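Local structure of methyl transferase from Methanosarcina acetivorans (Methanosarcina acetivorans, 6MRO) at residues 86-89 against 90-93; 112-115 against 116-119. The protein binds S-adenosyl-L-homocysteine and calcium, and probably transfers methyl groups from S-adenosylmethionine to a substrate that is not identified. The protein carries 1 engineered substitution. All coordinates share one frame; numbering follows the deposited sequence.

Contact 1 of 2, residues 86-89 against 90-93. With SAH (S-adenosyl-L-homocysteine), chain B.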
ATOM      1  N   GLY A  86       4.111  12.056  -6.042  1.00 22.17           N
ATOM      2  CA  GLY A  86       4.247  11.394  -7.326  1.00 30.57           C
ATOM      3  C   GLY A  86       3.083  10.474  -7.611  1.00 27.06           C
ATOM      4  O   GLY A  86       2.258  10.171  -6.740  1.00 23.87           O
ATOM      5  N   ASN A  87       3.045  10.022  -8.860  1.00 27.70           N
ATOM      6  CA  ASN A  87       1.986   9.173  -9.389  1.00 26.07           C
ATOM      7  C   ASN A  87       2.538   7.770  -9.599  1.00 23.62           C
ATOM      8  O   ASN A  87       3.494   7.592 -10.353  1.00 26.38           O
ATOM      9  CB  ASN A  87       1.469   9.739 -10.709  1.00 26.88           C
ATOM     10  CG  ASN A  87       0.168   9.127 -11.135  1.00 26.96           C
ATOM     11  OD1 ASN A  87      -0.117   7.954 -10.856  1.00 26.17           O
ATOM     12  ND2 ASN A  87      -0.640   9.917 -11.830  1.00 30.95           N
ATOM     13  N   VAL A  88       1.924   6.780  -8.951  1.00 23.88           N
ATOM     14  CA  VAL A  88       2.385   5.400  -9.073  1.00 23.52           C
ATOM     15  C   VAL A  88       2.262   4.919 -10.513  1.00 24.69           C
ATOM     16  O   VAL A  88       3.062   4.099 -10.974  1.00 26.55           O
ATOM     17  CB  VAL A  88       1.607   4.506  -8.086  1.00 25.52           C
ATOM     18  CG1 VAL A  88       1.751   3.019  -8.440  1.00 28.14           C
ATOM     19  CG2 VAL A  88       2.104   4.772  -6.664  1.00 22.11           C
ATOM     20  N   LEU A  89       1.289   5.446 -11.259  1.00 29.55           N
ATOM     21  CA  LEU A  89       1.122   5.108 -12.665  1.00 31.62           C
ATOM     22  C   LEU A  89       2.172   5.757 -13.556  1.00 33.52           C
ATOM     23  O   LEU A  89       2.170   5.507 -14.770  1.00 36.03           O
ATOM     24  CB  LEU A  89      -0.278   5.506 -13.137  1.00 32.41           C
ATOM     25  CG  LEU A  89      -1.458   4.905 -12.368  1.00 34.24           C
ATOM     26  CD1 LEU A  89      -2.780   5.372 -12.966  1.00 35.53           C
ATOM     27  CD2 LEU A  89      -1.384   3.385 -12.353  1.00 30.94           C
ATOM     28  N   GLU A  90       3.064   6.575 -12.985  1.00 30.47           N
ATOM     29  CA  GLU A  90       4.145   7.219 -13.723  1.00 33.83           C
ATOM     30  C   GLU A  90       5.498   7.028 -13.042  1.00 32.78           C
ATOM     31  O   GLU A  90       6.451   7.745 -13.368  1.00 36.64           O
ATOM     32  CB  GLU A  90       3.872   8.717 -13.886  1.00 42.21           C
ATOM     33  CG  GLU A  90       2.683   9.061 -14.755  1.00 49.11           C
ATOM     34  CD  GLU A  90       2.198  10.474 -14.509  1.00 54.91           C
ATOM     35  OE1 GLU A  90       2.856  11.200 -13.731  1.00 56.11           O
ATOM     36  OE2 GLU A  90       1.161  10.860 -15.091  1.00 57.64           O
ATOM     37  N   MET A  91       5.615   6.095 -12.099  1.00 31.61           N
ATOM     38  CA  MET A  91       6.835   6.071 -11.302  1.00 34.72           C
ATOM     39  C   MET A  91       8.013   5.435 -12.023  1.00 31.55           C
ATOM     40  O   MET A  91       9.097   5.357 -11.440  1.00 34.77           O
ATOM     41  CB  MET A  91       6.599   5.369  -9.960  1.00 35.08           C
ATOM     42  CG  MET A  91       6.222   3.910 -10.029  1.00 35.48           C
ATOM     43  SD  MET A  91       5.970   3.316  -8.358  1.00 28.33           S
ATOM     44  CE  MET A  91       5.313   1.680  -8.682  1.00 28.90           C
ATOM     45  N   ASP A  92       7.848   5.106 -13.281  1.00 31.08           N
ATOM     46  CA  ASP A  92       8.982   4.644 -14.057  1.00 32.23           C
ATOM     47  C   ASP A  92       9.900   5.840 -14.325  1.00 39.31           C
ATOM     48  O   ASP A  92      11.029   5.668 -14.674  1.00 42.97           O
ATOM     49  CB  ASP A  92       8.536   3.998 -15.331  1.00 34.42           C
ATOM     50  CG  ASP A  92       7.659   4.851 -16.150  1.00 44.37           C
ATOM     51  OD1 ASP A  92       6.828   5.600 -15.666  1.00 45.67           O
ATOM     52  OD2 ASP A  92       7.751   4.730 -17.349  1.00 50.78           O
ATOM     53  N   GLN A  93       9.388   7.049 -14.178  1.00 37.27           N
ATOM     54  CA  GLN A  93      10.199   8.228 -14.349  1.00 39.40           C
ATOM     55  C   GLN A  93      10.809   8.658 -13.044  1.00 37.19           C
ATOM     56  O   GLN A  93      11.551   9.581 -13.015  1.00 37.00           O
ATOM     57  CB  GLN A  93       9.409   9.367 -14.916  1.00 43.72           C
ATOM     58  CG  GLN A  93       8.975   9.181 -16.334  1.00 45.98           C
ATOM     59  CD  GLN A  93       9.550  10.242 -17.262  1.00 46.60           C
ATOM     60  OE1 GLN A  93       8.993  11.304 -17.426  1.00 44.57           O
ATOM     61  NE2 GLN A  93      10.650   9.944 -17.857  1.00 46.14           N
TER
HETATM   62  N   SAH B 201      -1.590   4.080   2.539  1.00 14.59           N
HETATM   63  CA  SAH B 201      -2.188   5.189   3.305  1.00 14.90           C
HETATM   64  CB  SAH B 201      -3.212   5.934   2.457  1.00 15.24           C
HETATM   65  CG  SAH B 201      -4.260   5.022   1.819  1.00 17.86           C
HETATM   66  SD  SAH B 201      -5.582   5.920   0.973  1.00 18.28           S
HETATM   67  C   SAH B 201      -2.845   4.704   4.588  1.00 19.19           C
HETATM   68  O   SAH B 201      -2.962   3.491   4.819  1.00 17.37           O
HETATM   69  OXT SAH B 201      -3.279   5.530   5.405  1.00 20.22           O
HETATM   70  C5' SAH B 201      -4.921   5.763  -0.715  1.00 18.96           C
HETATM   71  C4' SAH B 201      -3.797   6.758  -1.012  1.00 19.05           C
HETATM   72  O4' SAH B 201      -3.356   6.568  -2.350  1.00 22.38           O
HETATM   73  C3' SAH B 201      -4.175   8.231  -0.866  1.00 16.93           C
HETATM   74  O3' SAH B 201      -3.245   8.828   0.024  1.00 16.83           O
HETATM   75  C2' SAH B 201      -4.083   8.771  -2.287  1.00 19.04           C
HETATM   76  O2' SAH B 201      -3.667  10.125  -2.384  1.00 20.99           O
HETATM   77  C1' SAH B 201      -3.076   7.828  -2.923  1.00 17.40           C
HETATM   78  N9  SAH B 201      -3.170   7.683  -4.380  1.00 22.07           N
HETATM   79  C8  SAH B 201      -4.295   7.467  -5.146  1.00 23.00           C
HETATM   80  N7  SAH B 201      -3.914   7.342  -6.430  1.00 22.27           N
HETATM   81  C5  SAH B 201      -2.564   7.453  -6.488  1.00 22.76           C
HETATM   82  C6  SAH B 201      -1.653   7.412  -7.539  1.00 24.55           C
HETATM   83  N6  SAH B 201      -2.064   7.226  -8.787  1.00 26.03           N
HETATM   84  N1  SAH B 201      -0.318   7.566  -7.272  1.00 19.99           N
HETATM   85  C2  SAH B 201       0.124   7.756  -5.976  1.00 19.05           C
HETATM   86  N3  SAH B 201      -0.775   7.814  -4.934  1.00 19.09           N
HETATM   87  C4  SAH B 201      -2.093   7.649  -5.199  1.00 19.76           C
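N87 and E90 meet at the start of a short 3-10 turn, where the backbone N of E90 donates to N87 O at 2.9 Å. The next bond, from M91 N to V88 O, is straight but long and weak at 3.4 Å. The amide oxygen of N87 does two jobs: OD1 accepts from the backbone N of L89 at 2.9 Å, closing an Asx turn, and from the adenine amino group N6 of SAH, also at 2.9 Å. CG sits anti to the backbone N (chi1 -166°), a position from which OD1 meets both the L89 N-H and the ligand. The L89 N-H probably limits the amide's rotation while OD1 faces SAH N6. Beside it V88 N donates to SAH N1 over 2.9 Å, nearly straight (174°), so the adenine meets one acceptor and one donor. The E90 carboxylate crosses the N87 side chain with OE1 3.6 Å from N87 CB, a van der Waals contact. D92 OD1 is satisfied by H123 NE2 of helix 114-127. On the buried side V88 and M91 run side by side, CG1 of V88 3.8 Å from CE of M91, V88 touching I39 and M91 touching L37 of strand 35-39, while V88 CG2 packs against the adenine. Reading adenine through a backbone N-H and an Asx side chain after a parallel strand is characteristic of the cofactor site in Rossmann-fold methyltransferases.

Contact 2 of 2, residues 112-115 against 116-119; sequences ITDE and ERLL
R117 donates its backbone N-H to D114 O over 3.1 Å, and E116 N does the same to T113 O over 3.0 Å, both spanning three residues in the first turn leading into helix 114-127. D114 O is gripped a second time by a water, which donates to it at 2.6 Å and accepts from L118 N. The guanidinium of R117 folds back: a bend at chi2 (-135°) swings it across the segment before the helix until one face lies over I112 O. NH1 is 2.9 Å from that oxygen, at too poor an angle for a hydrogen bond; its proper acceptor is F109 O, and the F109 ring adds a cation-pi contact. I112 O accepts from R151. The D114 carboxylate, turned 54° from the guanidinium plane, has OD1 4.1 Å from R117 NE but well out of that plane, so at most a weak charge attraction is likely. D114 OD1 also makes a long, weak ion pair with R151, whose NH2 lies close to R117 NH2, a like charge. With an alanine in place of R117 the guanidinium face is gone from over I112 O, and F109 O would probably be left without this donor and the F109 ring without its cation. T113 and E116 lie alongside each other, T113 OG1 3.3 Å from E116 CG. The buried I112 packs CG2 3.8 Å from E116 O and 4.0 Å from E116 CB. The turn leads from the loop behind strand 100-106 into helix 114-127, with E116 and L119 resting on the loop that follows strand 82-85.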
ATOM      1  N   ILE A 112      -7.451   2.257  -7.212  1.00 25.21           N
ATOM      2  CA  ILE A 112      -7.071   2.236  -8.620  1.00 27.08           C
ATOM      3  C   ILE A 112      -8.267   1.809  -9.462  1.00 33.33           C
ATOM      4  O   ILE A 112      -8.925   0.801  -9.169  1.00 36.01           O
ATOM      5  CB  ILE A 112      -5.872   1.293  -8.812  1.00 27.64           C
ATOM      6  CG1 ILE A 112      -4.642   1.830  -8.079  1.00 22.41           C
ATOM      7  CG2 ILE A 112      -5.555   1.087 -10.305  1.00 30.21           C
ATOM      8  CD1 ILE A 112      -4.131   3.178  -8.619  1.00 24.20           C
ATOM      9  N   THR A 113      -8.556   2.569 -10.518  1.00 34.14           N
ATOM     10  CA  THR A 113      -9.711   2.277 -11.357  1.00 39.54           C
ATOM     11  C   THR A 113      -9.428   1.104 -12.293  1.00 37.25           C
ATOM     12  O   THR A 113      -8.278   0.749 -12.561  1.00 34.01           O
ATOM     13  CB  THR A 113     -10.116   3.487 -12.203  1.00 40.72           C
ATOM     14  OG1 THR A 113      -9.114   3.721 -13.203  1.00 40.43           O
ATOM     15  CG2 THR A 113     -10.266   4.731 -11.332  1.00 41.85           C
ATOM     16  N   ASP A 114     -10.512   0.522 -12.811  1.00 39.58           N
ATOM     17  CA  ASP A 114     -10.401  -0.642 -13.687  1.00 44.35           C
ATOM     18  C   ASP A 114      -9.499  -0.356 -14.881  1.00 44.39           C
ATOM     19  O   ASP A 114      -8.622  -1.164 -15.215  1.00 45.21           O
ATOM     20  CB  ASP A 114     -11.787  -1.075 -14.170  1.00 51.85           C
ATOM     21  CG  ASP A 114     -12.596  -1.769 -13.090  1.00 60.32           C
ATOM     22  OD1 ASP A 114     -12.055  -2.007 -11.988  1.00 63.26           O
ATOM     23  OD2 ASP A 114     -13.779  -2.075 -13.348  1.00 65.21           O
ATOM     24  N   GLU A 115      -9.694   0.786 -15.541  0.60 45.24           N
ATOM     25  CA  GLU A 115      -8.906   1.082 -16.734  0.60 46.67           C
ATOM     26  C   GLU A 115      -7.440   1.356 -16.426  0.60 45.86           C
ATOM     27  O   GLU A 115      -6.625   1.378 -17.355  0.60 46.82           O
ATOM     28  CB  GLU A 115      -9.513   2.269 -17.487  0.60 47.63           C
ATOM     29  CG  GLU A 115     -10.678   1.876 -18.382  0.60 49.08           C
ATOM     30  CD  GLU A 115     -11.231   3.040 -19.175  0.60 50.60           C
ATOM     31  OE1 GLU A 115     -11.497   2.863 -20.381  0.60 53.16           O
ATOM     32  OE2 GLU A 115     -11.403   4.130 -18.594  0.60 50.93           O
ATOM     33  N   GLU A 116      -7.085   1.557 -15.158  1.00 44.46           N
ATOM     34  CA  GLU A 116      -5.704   1.779 -14.761  1.00 42.43           C
ATOM     35  C   GLU A 116      -5.074   0.563 -14.093  1.00 35.39           C
ATOM     36  O   GLU A 116      -3.907   0.631 -13.700  1.00 33.79           O
ATOM     37  CB  GLU A 116      -5.613   2.990 -13.821  1.00 43.57           C
ATOM     38  CG  GLU A 116      -6.117   4.315 -14.417  1.00 50.76           C
ATOM     39  CD  GLU A 116      -5.422   4.705 -15.721  1.00 59.45           C
ATOM     40  OE1 GLU A 116      -4.175   4.681 -15.771  1.00 63.61           O
ATOM     41  OE2 GLU A 116      -6.118   5.066 -16.694  1.00 63.51           O
ATOM     42  N   ARG A 117      -5.804  -0.552 -13.973  1.00 37.18           N
ATOM     43  CA  ARG A 117      -5.324  -1.684 -13.181  1.00 38.05           C
ATOM     44  C   ARG A 117      -4.154  -2.401 -13.854  1.00 33.13           C
ATOM     45  O   ARG A 117      -3.176  -2.752 -13.185  1.00 31.61           O
ATOM     46  CB  ARG A 117      -6.470  -2.663 -12.909  1.00 45.31           C
ATOM     47  CG  ARG A 117      -7.367  -2.275 -11.736  1.00 49.88           C
ATOM     48  CD  ARG A 117      -7.661  -3.472 -10.837  1.00 52.32           C
ATOM     49  NE  ARG A 117      -8.744  -3.242  -9.875  1.00 58.11           N
ATOM     50  CZ  ARG A 117      -8.666  -2.425  -8.823  1.00 58.61           C
ATOM     51  NH1 ARG A 117      -7.562  -1.727  -8.595  1.00 57.61           N
ATOM     52  NH2 ARG A 117      -9.699  -2.294  -7.997  1.00 60.14           N
ATOM     53  N   LEU A 118      -4.237  -2.656 -15.165  1.00 36.06           N
ATOM     54  CA  LEU A 118      -3.133  -3.339 -15.840  1.00 37.67           C
ATOM     55  C   LEU A 118      -1.859  -2.511 -15.761  1.00 35.11           C
ATOM     56  O   LEU A 118      -0.792  -3.024 -15.403  1.00 32.94           O
ATOM     57  CB  LEU A 118      -3.487  -3.642 -17.301  1.00 44.82           C
ATOM     58  CG  LEU A 118      -2.308  -3.827 -18.277  1.00 50.19           C
ATOM     59  CD1 LEU A 118      -1.437  -5.030 -17.908  1.00 52.66           C
ATOM     60  CD2 LEU A 118      -2.783  -3.946 -19.734  1.00 51.10           C
ATOM     61  N   LEU A 119      -1.961  -1.220 -16.093  1.00 35.42           N
ATOM     62  CA  LEU A 119      -0.825  -0.311 -15.965  1.00 35.72           C
ATOM     63  C   LEU A 119      -0.272  -0.316 -14.545  1.00 35.01           C
ATOM     64  O   LEU A 119       0.949  -0.330 -14.341  1.00 37.07           O
ATOM     65  CB  LEU A 119      -1.255   1.101 -16.366  1.00 39.02           C
ATOM     66  CG  LEU A 119      -0.188   2.190 -16.419  1.00 41.07           C
ATOM     67  CD1 LEU A 119       0.853   1.805 -17.449  1.00 40.30           C
ATOM     68  CD2 LEU A 119      -0.804   3.551 -16.741  1.00 39.98           C
TER
HETATM   69  O   HOH W   1      -6.694  -1.954 -16.760  1.00 52.01           O

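In the fold
Going from the N terminus, contact 1 comes first, curling the chain into a 3-10 turn just after strand 82-85, an outermost strand of the sheet. The chain then runs through strand 100-106 before contact 2 leads into helix 114-127, so the two follow in series and neither nests nor crosses. Their centres are 14 Å apart, yet they touch: L89 CD1 packs 3.2 Å from E116 OE1. Farther along the same helix the junction continues, F120 meeting V88 and L89, then H123, and finally V127 touching M91. Helix 114-127 is thereby joined along several of its turns to the adenine-binding loop.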